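PDB 3HYI: protein DUF199/WhiA from Thermotoga maritima, which probably takes part in cell division and chromosome segregation, pairing a degenerate LAGLIDADG homing-endonuclease domain with a DNA-binding helix-turn-helix domain. Local coordinates for residues 13-18 with 55-60; 28-33 with 100-105; 33-38 with 118-123; 49-54 with 91-96. All coordinates share one frame; numbering follows the deposited sequence.

Interaction 1: 13-18 with 55-60; sequences IKEELV and SFAASR
Ser55 OG has two polar partners and touches the Lys14 chain. It accepts a nearly straight hydrogen bond from Ala58 N (3.2 Å, 170° at the hydrogen), which makes Ser55 the N-cap of helix 56-68, and it is also hydrogen-bonded to Glu11 OE1. The methylene chain of Lys14, extended beyond CG, runs past this hydroxyl, CD lying 3.7 Å from Ser55 OG; its ammonium goes on to the carbonyls of Leu120 and Gly123. An alanine at Ser55 would probably leave Ala58 N without its cap and Glu11 OE1 without this mate, fraying the first turn.

Ala57 suits the closest point because it ends at CB, which sits 3.6 Å from Lys14 CB and 3.5 Å from Lys14 O. At the C-terminal end of 13-18, Val18 places CG1, anti to the backbone N (chi1 173°), 3.9 Å from Arg60 CB and CG2 3.4 Å from Ala57 O.

No hydrogen bond joins 13-18 to 55-60. They meet through methyl and methylene groups packed on one another and backbone carbonyls, while Glu11, whose OE2 also takes Ala57 N, would put negative charge at the positive end of helix 56-68, an interaction likely to favour this docking within the LAGLIDADG-like domain.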
loop_
_atom_site.group_PDB
_atom_site.type_symbol
_atom_site.label_atom_id
_atom_site.label_comp_id
_atom_site.label_asym_id
_atom_site.label_seq_id
_atom_site.Cartn_x
_atom_site.Cartn_y
_atom_site.Cartn_z
ATOM N N ILE A 13 -14.267 -4.234 -6.331
ATOM C CA ILE A 13 -13.693 -3.954 -7.648
ATOM C C ILE A 13 -14.317 -4.857 -8.708
ATOM O O ILE A 13 -14.703 -4.392 -9.777
ATOM C CB ILE A 13 -12.159 -4.153 -7.649
ATOM C CG1 ILE A 13 -11.478 -3.063 -6.821
ATOM C CG2 ILE A 13 -11.599 -4.137 -9.071
ATOM C CD1 ILE A 13 -10.196 -3.527 -6.199
ATOM N N LYS A 14 -14.421 -6.147 -8.406
ATOM C CA LYS A 14 -14.969 -7.120 -9.354
ATOM C C LYS A 14 -16.452 -6.892 -9.678
ATOM O O LYS A 14 -16.894 -7.196 -10.784
ATOM C CB LYS A 14 -14.730 -8.548 -8.852
ATOM C CG LYS A 14 -13.268 -8.938 -8.906
ATOM C CD LYS A 14 -13.020 -10.359 -8.459
ATOM C CE LYS A 14 -11.533 -10.674 -8.498
ATOM N NZ LYS A 14 -11.250 -12.121 -8.352
ATOM N N GLU A 15 -17.207 -6.350 -8.722
ATOM C CA GLU A 15 -18.609 -5.985 -8.957
ATOM C C GLU A 15 -18.773 -4.899 -10.024
ATOM O O GLU A 15 -19.753 -4.903 -10.766
ATOM C CB GLU A 15 -19.272 -5.526 -7.656
ATOM C CG GLU A 15 -19.600 -6.661 -6.696
ATOM C CD GLU A 15 -20.093 -6.173 -5.354
ATOM O OE1 GLU A 15 -19.759 -5.032 -4.964
ATOM O OE2 GLU A 15 -20.819 -6.935 -4.680
ATOM N N GLU A 16 -17.820 -3.969 -10.094
ATOM C CA GLU A 16 -17.830 -2.925 -11.129
ATOM C C GLU A 16 -17.675 -3.491 -12.543
ATOM O O GLU A 16 -18.080 -2.855 -13.515
ATOM C CB GLU A 16 -16.716 -1.896 -10.888
ATOM C CG GLU A 16 -16.989 -0.914 -9.760
ATOM C CD GLU A 16 -16.119 0.337 -9.837
ATOM O OE1 GLU A 16 -15.929 0.879 -10.947
ATOM O OE2 GLU A 16 -15.635 0.790 -8.781
ATOM N N LEU A 17 -17.084 -4.680 -12.650
ATOM C CA LEU A 17 -16.768 -5.278 -13.945
ATOM C C LEU A 17 -17.857 -6.195 -14.510
ATOM O O LEU A 17 -17.774 -6.601 -15.667
ATOM C CB LEU A 17 -15.454 -6.050 -13.838
ATOM C CG LEU A 17 -14.248 -5.234 -13.362
ATOM C CD1 LEU A 17 -13.018 -6.123 -13.237
ATOM C CD2 LEU A 17 -13.978 -4.066 -14.305
ATOM N N VAL A 18 -18.873 -6.510 -13.711
ATOM C CA VAL A 18 -19.898 -7.483 -14.109
ATOM C C VAL A 18 -20.688 -7.053 -15.356
ATOM O O VAL A 18 -21.082 -7.902 -16.157
ATOM C CB VAL A 18 -20.878 -7.780 -12.937
ATOM C CG1 VAL A 18 -22.042 -8.652 -13.396
ATOM C CG2 VAL A 18 -20.139 -8.452 -11.792
ATOM N N SER A 55 -15.438 -16.056 -6.681
ATOM C CA SER A 55 -16.097 -14.756 -6.745
ATOM C C SER A 55 -17.481 -14.874 -7.381
ATOM O O SER A 55 -17.640 -15.521 -8.418
ATOM C CB SER A 55 -15.237 -13.786 -7.552
ATOM O OG SER A 55 -15.884 -12.539 -7.722
ATOM N N PHE A 56 -18.476 -14.251 -6.754
ATOM C CA PHE A 56 -19.822 -14.165 -7.328
ATOM C C PHE A 56 -19.870 -13.163 -8.476
ATOM O O PHE A 56 -20.606 -13.364 -9.440
ATOM C CB PHE A 56 -20.856 -13.790 -6.265
ATOM C CG PHE A 56 -21.177 -14.909 -5.320
ATOM C CD1 PHE A 56 -20.692 -14.901 -4.015
ATOM C CD2 PHE A 56 -21.954 -15.980 -5.736
ATOM C CE1 PHE A 56 -20.987 -15.938 -3.147
ATOM C CE2 PHE A 56 -22.247 -17.020 -4.872
ATOM C CZ PHE A 56 -21.762 -17.001 -3.578
ATOM N N ALA A 57 -19.097 -12.084 -8.367
ATOM C CA ALA A 57 -18.963 -11.122 -9.462
ATOM C C ALA A 57 -18.403 -11.816 -10.705
ATOM O O ALA A 57 -18.917 -11.634 -11.809
ATOM C CB ALA A 57 -18.064 -9.966 -9.053
ATOM N N ALA A 58 -17.355 -12.614 -10.510
ATOM C CA ALA A 58 -16.762 -13.406 -11.592
ATOM C C ALA A 58 -17.759 -14.402 -12.192
ATOM O O ALA A 58 -17.821 -14.561 -13.407
ATOM C CB ALA A 58 -15.522 -14.139 -11.099
ATOM N N SER A 59 -18.539 -15.057 -11.336
ATOM C CA SER A 59 -19.538 -16.035 -11.785
ATOM C C SER A 59 -20.612 -15.377 -12.649
ATOM O O SER A 59 -21.014 -15.927 -13.674
ATOM C CB SER A 59 -20.197 -16.729 -10.587
ATOM O OG SER A 59 -19.228 -17.269 -9.703
ATOM N N ARG A 60 -21.069 -14.201 -12.227
ATOM C CA ARG A 60 -22.073 -13.438 -12.970
ATOM C C ARG A 60 -21.552 -12.919 -14.309
ATOM O O ARG A 60 -22.292 -12.883 -15.291
ATOM C CB ARG A 60 -22.574 -12.264 -12.135
ATOM C CG ARG A 60 -23.436 -12.682 -10.966
ATOM C CD ARG A 60 -24.231 -11.511 -10.427
ATOM N NE ARG A 60 -25.265 -11.966 -9.506
ATOM C CZ ARG A 60 -25.113 -12.125 -8.193
ATOM N NH1 ARG A 60 -23.955 -11.861 -7.600
ATOM N NH2 ARG A 60 -26.137 -12.553 -7.468
#

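Interaction 2: 28-33 with 100-105; sequences VISELL and MVIEPF
Leu33 spreads its two methyl groups over the loop residues Met100 and Pro104. It lies on helix 25-39, which probably corresponds to a LAGLIDADG motif helix, and the loop 100-105 carries the chain from strand 88-94 to helix 108-122, the partner of that helix. With CG anti to the backbone N (chi1 -171°), Leu33 sends CD2 against the proline ring, 3.6 Å from Pro104 CG, the two side chains meeting at about a right angle. Its CD1 touches Met100 CE at 3.4 Å, a tight fit. Met100 leaves its backbone heading away from the helix, and bends at chi2 and chi3 bring the thioether methyl back; an unbranched, flexible chain suits such a detour.

One turn earlier on the helix, Ile29 and Ser30 receive Ile102. Its CD1 meets Ile29 CG2 at 3.8 Å, and its CG2 lies 3.9 Å from Ser30 CA. An alanine in place of Ile102 would probably open a gap beside Ile29 CG2 and Ser30 and let the loop shift on the helix.

No hydrogen bond crosses between the segments; the hydroxyl at the contact, Ser30 OG, is hydrogen-bonded to Leu110 O of helix 108-122, while Pro104 CB lies 3.6 Å from that same Ser30 OG.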
loop_
_atom_site.group_PDB
_atom_site.type_symbol
_atom_site.label_atom_id
_atom_site.label_comp_id
_atom_site.label_asym_id
_atom_site.label_seq_id
_atom_site.Cartn_x
_atom_site.Cartn_y
_atom_site.Cartn_z
ATOM N N VAL A 28 -15.201 -10.769 -26.387
ATOM C CA VAL A 28 -15.977 -11.637 -25.497
ATOM C C VAL A 28 -15.311 -13.008 -25.352
ATOM O O VAL A 28 -15.190 -13.532 -24.240
ATOM C CB VAL A 28 -17.431 -11.805 -26.006
ATOM C CG1 VAL A 28 -18.164 -12.904 -25.238
ATOM C CG2 VAL A 28 -18.180 -10.482 -25.905
ATOM N N ILE A 29 -14.880 -13.583 -26.474
ATOM C CA ILE A 29 -14.180 -14.871 -26.465
ATOM C C ILE A 29 -12.796 -14.733 -25.826
ATOM O O ILE A 29 -12.334 -15.645 -25.139
ATOM C CB ILE A 29 -14.059 -15.464 -27.885
ATOM C CG1 ILE A 29 -15.429 -15.955 -28.372
ATOM C CG2 ILE A 29 -13.073 -16.619 -27.914
ATOM C CD1 ILE A 29 -15.485 -16.233 -29.857
ATOM N N SER A 30 -12.146 -13.590 -26.046
ATOM C CA SER A 30 -10.852 -13.308 -25.429
ATOM C C SER A 30 -10.975 -13.250 -23.907
ATOM O O SER A 30 -10.143 -13.812 -23.191
ATOM C CB SER A 30 -10.266 -11.998 -25.967
ATOM O OG SER A 30 -8.960 -11.774 -25.466
ATOM N N GLU A 31 -12.013 -12.581 -23.412
ATOM C CA GLU A 31 -12.261 -12.538 -21.966
ATOM C C GLU A 31 -12.619 -13.913 -21.406
ATOM O O GLU A 31 -12.195 -14.260 -20.303
ATOM C CB GLU A 31 -13.358 -11.533 -21.612
ATOM C CG GLU A 31 -13.631 -11.452 -20.112
ATOM C CD GLU A 31 -14.639 -10.395 -19.742
ATOM O OE1 GLU A 31 -15.063 -10.381 -18.570
ATOM O OE2 GLU A 31 -15.016 -9.585 -20.615
ATOM N N LEU A 32 -13.403 -14.683 -22.158
ATOM C CA LEU A 32 -13.739 -16.055 -21.774
ATOM C C LEU A 32 -12.480 -16.915 -21.681
ATOM O O LEU A 32 -12.330 -17.700 -20.749
ATOM C CB LEU A 32 -14.724 -16.670 -22.770
ATOM C CG LEU A 32 -15.235 -18.080 -22.449
ATOM C CD1 LEU A 32 -16.040 -18.091 -21.151
ATOM C CD2 LEU A 32 -16.063 -18.628 -23.606
ATOM N N LEU A 33 -11.575 -16.751 -22.644
ATOM C CA LEU A 33 -10.296 -17.461 -22.633
ATOM C C LEU A 33 -9.513 -17.150 -21.359
ATOM O O LEU A 33 -8.848 -18.028 -20.810
ATOM C CB LEU A 33 -9.461 -17.100 -23.867
ATOM C CG LEU A 33 -8.189 -17.926 -24.082
ATOM C CD1 LEU A 33 -8.538 -19.361 -24.468
ATOM C CD2 LEU A 33 -7.297 -17.280 -25.136
ATOM N N MET A 100 -11.311 -21.424 -28.416
ATOM C CA MET A 100 -9.851 -21.567 -28.443
ATOM C C MET A 100 -9.172 -20.960 -29.676
ATOM O O MET A 100 -7.950 -21.036 -29.803
ATOM C CB MET A 100 -9.476 -23.052 -28.351
ATOM C CG MET A 100 -10.030 -23.779 -27.127
ATOM S SD MET A 100 -9.459 -23.110 -25.550
ATOM C CE MET A 100 -10.709 -21.888 -25.211
ATOM N N VAL A 101 -9.948 -20.353 -30.574
ATOM C CA VAL A 101 -9.409 -19.819 -31.829
ATOM C C VAL A 101 -8.773 -18.429 -31.673
ATOM O O VAL A 101 -7.951 -18.027 -32.498
ATOM C CB VAL A 101 -10.499 -19.785 -32.933
ATOM C CG1 VAL A 101 -9.937 -19.254 -34.245
ATOM C CG2 VAL A 101 -11.081 -21.174 -33.144
ATOM N N ILE A 102 -9.136 -17.702 -30.617
ATOM C CA ILE A 102 -8.640 -16.333 -30.412
ATOM C C ILE A 102 -7.181 -16.287 -29.938
ATOM O O ILE A 102 -6.755 -17.101 -29.117
ATOM C CB ILE A 102 -9.543 -15.526 -29.423
ATOM C CG1 ILE A 102 -10.416 -14.520 -30.182
ATOM C CG2 ILE A 102 -8.711 -14.745 -28.410
ATOM C CD1 ILE A 102 -11.499 -15.151 -31.029
ATOM N N GLU A 103 -6.427 -15.334 -30.486
ATOM C CA GLU A 103 -5.079 -15.008 -30.013
ATOM C C GLU A 103 -5.169 -13.727 -29.174
ATOM O O GLU A 103 -5.194 -12.624 -29.724
ATOM C CB GLU A 103 -4.114 -14.836 -31.191
ATOM C CG GLU A 103 -3.424 -16.134 -31.605
ATOM C CD GLU A 103 -2.806 -16.073 -32.993
ATOM O OE1 GLU A 103 -3.523 -15.710 -33.951
ATOM O OE2 GLU A 103 -1.608 -16.405 -33.131
ATOM N N PRO A 104 -5.210 -13.873 -27.836
ATOM C CA PRO A 104 -5.617 -12.779 -26.952
ATOM C C PRO A 104 -4.600 -11.648 -26.807
ATOM O O PRO A 104 -4.973 -10.552 -26.405
ATOM C CB PRO A 104 -5.813 -13.482 -25.605
ATOM C CG PRO A 104 -4.868 -14.616 -25.645
ATOM C CD PRO A 104 -4.835 -15.077 -27.073
ATOM N N PHE A 105 -3.337 -11.911 -27.134
ATOM C CA PHE A 105 -2.269 -10.927 -26.953
ATOM C C PHE A 105 -2.087 -10.021 -28.156
ATOM O O PHE A 105 -1.493 -8.959 -28.036
ATOM C CB PHE A 105 -0.942 -11.627 -26.659
ATOM C CG PHE A 105 -1.009 -12.568 -25.500
ATOM C CD1 PHE A 105 -1.005 -12.083 -24.201
ATOM C CD2 PHE A 105 -1.102 -13.935 -25.705
ATOM C CE1 PHE A 105 -1.079 -12.945 -23.125
ATOM C CE2 PHE A 105 -1.175 -14.806 -24.633
ATOM C CZ PHE A 105 -1.163 -14.311 -23.339
#

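Interaction 3: 33-38 with 118-123; sequences LGFIKA and LFLSGG
Phe35 reaches from helix 33-38 over Ser121 to Leu120. Its CB starts away from helix 118-122 and packs instead on Phe51 of strand 48-53. With CG anti to the carbonyl carbon (chi1 -86°), the ring then swings back: CG is 4.1 Å from Ser121 CB, CD1 comes to 3.6 Å from that same Ser121 CB, and CE1 still touches it. At the tip, CZ meets Leu120 CB at 3.9 Å and, a little farther off, Leu120 CD1. The ring thus bridges two successive residues of the opposing helix, meeting both obliquely.

Small residues let the backbones come this close. The axes of the short segments approach to 7.9 Å and cross at -41°. Gly34 faces Leu118 with only 4.5 Å between their CA atoms, and a CB on Gly34 would clash with Leu118 N. Farther along, Ala38 offers a single methyl to Leu118 CD2 (3.9 Å) and to Ser121 OG, where the fit is close. Leu118 CD2 also rests on Gly34 O. Ser121 turns OG between its backbone N and carbonyl carbon, a crowded position that lets it hydrogen-bond to Gly117 O within its own helix; a buried hydroxyl is thereby satisfied without any bond across the interface. A CB on Gly122 would likewise press on Ala38 CB.

Glycine- and alanine-lined, closely packed helices of this kind are the hallmark of the LAGLIDADG interface. By sequence, Gly122 occupies the place of the motif's last acidic residue, consistent with a degenerate endonuclease core.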
loop_
_atom_site.group_PDB
_atom_site.type_symbol
_atom_site.label_atom_id
_atom_site.label_comp_id
_atom_site.label_asym_id
_atom_site.label_seq_id
_atom_site.Cartn_x
_atom_site.Cartn_y
_atom_site.Cartn_z
ATOM N N LEU A 33 -11.575 -16.751 -22.644
ATOM C CA LEU A 33 -10.296 -17.461 -22.633
ATOM C C LEU A 33 -9.513 -17.150 -21.359
ATOM O O LEU A 33 -8.848 -18.028 -20.810
ATOM C CB LEU A 33 -9.461 -17.100 -23.867
ATOM C CG LEU A 33 -8.189 -17.926 -24.082
ATOM C CD1 LEU A 33 -8.538 -19.361 -24.468
ATOM C CD2 LEU A 33 -7.297 -17.280 -25.136
ATOM N N GLY A 34 -9.603 -15.903 -20.896
ATOM C CA GLY A 34 -9.025 -15.498 -19.617
ATOM C C GLY A 34 -9.580 -16.310 -18.459
ATOM O O GLY A 34 -8.826 -16.787 -17.614
ATOM N N PHE A 35 -10.903 -16.456 -18.427
ATOM C CA PHE A 35 -11.578 -17.335 -17.464
ATOM C C PHE A 35 -11.106 -18.780 -17.614
ATOM O O PHE A 35 -10.794 -19.444 -16.622
ATOM C CB PHE A 35 -13.101 -17.294 -17.660
ATOM C CG PHE A 35 -13.796 -16.180 -16.920
ATOM C CD1 PHE A 35 -14.334 -16.400 -15.658
ATOM C CD2 PHE A 35 -13.953 -14.929 -17.502
ATOM C CE1 PHE A 35 -14.996 -15.379 -14.974
ATOM C CE2 PHE A 35 -14.614 -13.904 -16.826
ATOM C CZ PHE A 35 -15.137 -14.132 -15.559
ATOM N N ILE A 36 -11.065 -19.260 -18.859
ATOM C CA ILE A 36 -10.651 -20.634 -19.159
ATOM C C ILE A 36 -9.205 -20.901 -18.739
ATOM O O ILE A 36 -8.928 -21.897 -18.072
ATOM C CB ILE A 36 -10.804 -20.964 -20.663
ATOM C CG1 ILE A 36 -12.281 -21.001 -21.063
ATOM C CG2 ILE A 36 -10.151 -22.307 -20.991
ATOM C CD1 ILE A 36 -12.505 -21.217 -22.547
ATOM N N LYS A 37 -8.293 -20.015 -19.132
ATOM C CA LYS A 37 -6.873 -20.179 -18.800
ATOM C C LYS A 37 -6.620 -20.142 -17.290
ATOM O O LYS A 37 -5.816 -20.920 -16.773
ATOM C CB LYS A 37 -6.024 -19.104 -19.488
ATOM C CG LYS A 37 -5.900 -19.243 -21.007
ATOM C CD LYS A 37 -5.329 -20.589 -21.420
ATOM C CE LYS A 37 -4.784 -20.549 -22.841
ATOM N NZ LYS A 37 -4.533 -21.917 -23.384
ATOM N N ALA A 38 -7.310 -19.244 -16.592
ATOM C CA ALA A 38 -7.114 -19.068 -15.152
ATOM C C ALA A 38 -7.804 -20.149 -14.314
ATOM O O ALA A 38 -7.187 -20.726 -13.416
ATOM C CB ALA A 38 -7.591 -17.684 -14.718
ATOM N N LEU A 118 -8.837 -12.902 -16.746
ATOM C CA LEU A 118 -7.800 -13.415 -15.840
ATOM C C LEU A 118 -7.977 -12.901 -14.413
ATOM O O LEU A 118 -7.861 -13.659 -13.450
ATOM C CB LEU A 118 -6.403 -13.025 -16.337
ATOM C CG LEU A 118 -5.793 -13.812 -17.501
ATOM C CD1 LEU A 118 -4.407 -13.266 -17.825
ATOM C CD2 LEU A 118 -5.720 -15.305 -17.185
ATOM N N PHE A 119 -8.254 -11.607 -14.295
ATOM C CA PHE A 119 -8.383 -10.944 -13.006
ATOM C C PHE A 119 -9.652 -11.341 -12.260
ATOM O O PHE A 119 -9.609 -11.629 -11.062
ATOM C CB PHE A 119 -8.361 -9.426 -13.197
ATOM C CG PHE A 119 -8.533 -8.657 -11.922
ATOM C CD1 PHE A 119 -9.764 -8.110 -11.587
ATOM C CD2 PHE A 119 -7.469 -8.496 -11.048
ATOM C CE1 PHE A 119 -9.927 -7.403 -10.413
ATOM C CE2 PHE A 119 -7.625 -7.788 -9.863
ATOM C CZ PHE A 119 -8.854 -7.239 -9.547
ATOM N N LEU A 120 -10.781 -11.330 -12.964
ATOM C CA LEU A 120 -12.058 -11.708 -12.362
ATOM C C LEU A 120 -12.010 -13.127 -11.808
ATOM O O LEU A 120 -12.397 -13.365 -10.662
ATOM C CB LEU A 120 -13.204 -11.583 -13.376
ATOM C CG LEU A 120 -13.808 -10.186 -13.560
ATOM C CD1 LEU A 120 -14.683 -10.161 -14.788
ATOM C CD2 LEU A 120 -14.602 -9.746 -12.325
ATOM N N SER A 121 -11.518 -14.059 -12.618
ATOM C CA SER A 121 -11.560 -15.480 -12.279
ATOM C C SER A 121 -10.508 -15.879 -11.239
ATOM O O SER A 121 -10.839 -16.497 -10.226
ATOM C CB SER A 121 -11.404 -16.338 -13.546
ATOM O OG SER A 121 -10.172 -16.090 -14.204
ATOM N N GLY A 122 -9.247 -15.528 -11.492
ATOM C CA GLY A 122 -8.142 -15.966 -10.637
ATOM C C GLY A 122 -7.312 -14.869 -9.993
ATOM O O GLY A 122 -6.324 -15.160 -9.314
ATOM N N GLY A 123 -7.702 -13.614 -10.195
ATOM C CA GLY A 123 -6.946 -12.481 -9.667
ATOM C C GLY A 123 -7.521 -11.932 -8.376
ATOM O O GLY A 123 -8.616 -12.299 -7.965
#

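Interaction 4: 49-54 with 91-96; sequences IVFSLH and ITAEYS
Leu53 and Ile91 meet through their terminal methyls, CD1 to CD1 at 3.8 Å, in the apolar layer of the strand pair. Phe51 stands directly across from Ile91, CB to CB 4.2 Å. One face of its ring is covered by Ile49 CG2 from its own strand, offset toward the rim, while Ile91 O and Ala93 CB lie at the ring's edge. The small Ala93 suits a site next to so large a neighbour. At the far end Ile49 CD1 approaches the edge of the Tyr95 ring, 4.1 Å from Tyr95 CD1. Helices 25-39 and 56-68 cover this side, placing Phe35, Ile36 and Leu62 against Phe51.

Outward from this layer comes the backbone. Phe51 and Ile91 exchange two hydrogen bonds: Phe51 N to Ile91 O is 2.8 Å and Ile91 N to Phe51 O 2.9 Å; Ile49 and Ala93 do the same. Between these hydrogen-bonded pairs lies the non-hydrogen-bonded pair Val50 and Thr92, whose side chains project to the other face, with Val50 CG2 4.0 Å from Thr92 OG1. Beta-branched residues favour extended backbone there, and both are partly exposed.

The two strands are the middle pair of an antiparallel four-stranded sheet with strand order 1-2-4-3, helices on one side, consistent with a LAGLIDADG homing-endonuclease fold, in which the sheet face opposite the helices lies on DNA in active enzymes.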
loop_
_atom_site.group_PDB
_atom_site.type_symbol
_atom_site.label_atom_id
_atom_site.label_comp_id
_atom_site.label_asym_id
_atom_site.label_seq_id
_atom_site.Cartn_x
_atom_site.Cartn_y
_atom_site.Cartn_z
ATOM N N ILE A 49 -16.450 -27.533 -20.142
ATOM C CA ILE A 49 -15.475 -26.751 -19.403
ATOM C C ILE A 49 -16.011 -26.616 -17.987
ATOM O O ILE A 49 -17.143 -26.174 -17.794
ATOM C CB ILE A 49 -15.278 -25.337 -19.985
ATOM C CG1 ILE A 49 -14.948 -25.401 -21.476
ATOM C CG2 ILE A 49 -14.168 -24.615 -19.234
ATOM C CD1 ILE A 49 -14.668 -24.048 -22.096
ATOM N N VAL A 50 -15.208 -27.012 -17.006
ATOM C CA VAL A 50 -15.548 -26.815 -15.605
ATOM C C VAL A 50 -14.798 -25.594 -15.076
ATOM O O VAL A 50 -13.566 -25.584 -15.045
ATOM C CB VAL A 50 -15.192 -28.047 -14.759
ATOM C CG1 VAL A 50 -15.315 -27.730 -13.275
ATOM C CG2 VAL A 50 -16.083 -29.232 -15.140
ATOM N N PHE A 51 -15.551 -24.568 -14.678
ATOM C CA PHE A 51 -14.985 -23.367 -14.068
ATOM C C PHE A 51 -15.128 -23.425 -12.548
ATOM O O PHE A 51 -16.210 -23.695 -12.034
ATOM C CB PHE A 51 -15.695 -22.113 -14.579
ATOM C CG PHE A 51 -15.487 -21.843 -16.042
ATOM C CD1 PHE A 51 -14.400 -21.100 -16.474
ATOM C CD2 PHE A 51 -16.388 -22.317 -16.984
ATOM C CE1 PHE A 51 -14.207 -20.841 -17.825
ATOM C CE2 PHE A 51 -16.200 -22.062 -18.337
ATOM C CZ PHE A 51 -15.107 -21.323 -18.756
ATOM N N SER A 52 -14.029 -23.165 -11.842
ATOM C CA SER A 52 -14.026 -23.085 -10.383
ATOM C C SER A 52 -13.797 -21.630 -9.991
ATOM O O SER A 52 -12.732 -21.084 -10.256
ATOM C CB SER A 52 -12.916 -23.965 -9.808
ATOM O OG SER A 52 -13.018 -25.294 -10.293
ATOM N N LEU A 53 -14.796 -21.004 -9.372
ATOM C CA LEU A 53 -14.753 -19.567 -9.089
ATOM C C LEU A 53 -15.081 -19.258 -7.631
ATOM O O LEU A 53 -16.080 -19.736 -7.100
ATOM C CB LEU A 53 -15.735 -18.823 -9.997
ATOM C CG LEU A 53 -15.514 -18.943 -11.509
ATOM C CD1 LEU A 53 -16.647 -18.261 -12.264
ATOM C CD2 LEU A 53 -14.163 -18.357 -11.929
ATOM N N HIS A 54 -14.238 -18.447 -6.994
ATOM C CA HIS A 54 -14.461 -18.018 -5.612
ATOM C C HIS A 54 -15.179 -16.670 -5.528
ATOM O O HIS A 54 -15.502 -16.206 -4.436
ATOM C CB HIS A 54 -13.133 -17.962 -4.861
ATOM C CG HIS A 54 -12.461 -19.293 -4.739
ATOM N ND1 HIS A 54 -11.724 -19.848 -5.761
ATOM C CD2 HIS A 54 -12.430 -20.188 -3.723
ATOM C CE1 HIS A 54 -11.260 -21.024 -5.380
ATOM N NE2 HIS A 54 -11.672 -21.254 -4.146
ATOM N N ILE A 91 -19.069 -23.952 -12.162
ATOM C CA ILE A 91 -19.912 -23.677 -13.320
ATOM C C ILE A 91 -19.474 -24.569 -14.480
ATOM O O ILE A 91 -18.330 -24.493 -14.933
ATOM C CB ILE A 91 -19.847 -22.190 -13.730
ATOM C CG1 ILE A 91 -20.228 -21.298 -12.542
ATOM C CG2 ILE A 91 -20.769 -21.920 -14.914
ATOM C CD1 ILE A 91 -20.121 -19.812 -12.818
ATOM N N THR A 92 -20.386 -25.423 -14.940
ATOM C CA THR A 92 -20.126 -26.313 -16.068
ATOM C C THR A 92 -20.821 -25.781 -17.314
ATOM O O THR A 92 -22.030 -25.550 -17.311
ATOM C CB THR A 92 -20.608 -27.746 -15.786
ATOM O OG1 THR A 92 -19.951 -28.249 -14.617
ATOM C CG2 THR A 92 -20.300 -28.661 -16.964
ATOM N N ALA A 93 -20.043 -25.586 -18.375
ATOM C CA ALA A 93 -20.552 -25.052 -19.632
ATOM C C ALA A 93 -20.126 -25.932 -20.798
ATOM O O ALA A 93 -19.211 -26.748 -20.678
ATOM C CB ALA A 93 -20.057 -23.632 -19.836
ATOM N N GLU A 94 -20.802 -25.749 -21.927
ATOM C CA GLU A 94 -20.535 -26.524 -23.131
ATOM C C GLU A 94 -19.276 -26.009 -23.817
ATOM O O GLU A 94 -19.088 -24.798 -23.947
ATOM C CB GLU A 94 -21.727 -26.429 -24.083
ATOM C CG GLU A 94 -21.737 -27.477 -25.188
ATOM C CD GLU A 94 -23.129 -27.725 -25.742
ATOM O OE1 GLU A 94 -23.949 -26.781 -25.746
ATOM O OE2 GLU A 94 -23.404 -28.867 -26.172
ATOM N N TYR A 95 -18.413 -26.929 -24.245
ATOM C CA TYR A 95 -17.206 -26.563 -24.978
ATOM C C TYR A 95 -17.532 -26.275 -26.442
ATOM O O TYR A 95 -18.317 -26.989 -27.073
ATOM C CB TYR A 95 -16.136 -27.657 -24.900
ATOM C CG TYR A 95 -14.928 -27.339 -25.757
ATOM C CD1 TYR A 95 -14.033 -26.342 -25.378
ATOM C CD2 TYR A 95 -14.701 -28.003 -26.963
ATOM C CE1 TYR A 95 -12.935 -26.027 -26.159
ATOM C CE2 TYR A 95 -13.600 -27.694 -27.756
ATOM C CZ TYR A 95 -12.721 -26.701 -27.343
ATOM O OH TYR A 95 -11.626 -26.376 -28.109
ATOM N N SER A 96 -16.913 -25.222 -26.964
ATOM C CA SER A 96 -16.992 -24.875 -28.376
ATOM C C SER A 96 -15.580 -24.555 -28.871
ATOM O O SER A 96 -14.827 -23.854 -28.194
ATOM C CB SER A 96 -17.924 -23.676 -28.567
ATOM O OG SER A 96 -17.896 -23.202 -29.901
#

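Interactions 2, 3 and 4 are buried contacts and interaction 1 is only partly so. Interactions 2 and 3 both use helix 25-39 and share Leu33: the first fits a loop against it with larger apolar side chains, Met100, Ile102 and Pro104, the second brings a helix close through glycine, alanine and serine. Interaction 4 differs in resting on backbone hydrogen bonds, which the other three lack across their segments. It touches interaction 3 where Ile36 packs on Ile49 and Phe51, joining helix to sheet. Interaction 1 reaches interaction 3 by polar means, through the ammonium of Lys14 at the C-terminal end of helix 108-122, and meets interaction 4 where Ser59 packs on Leu53 and Ile91.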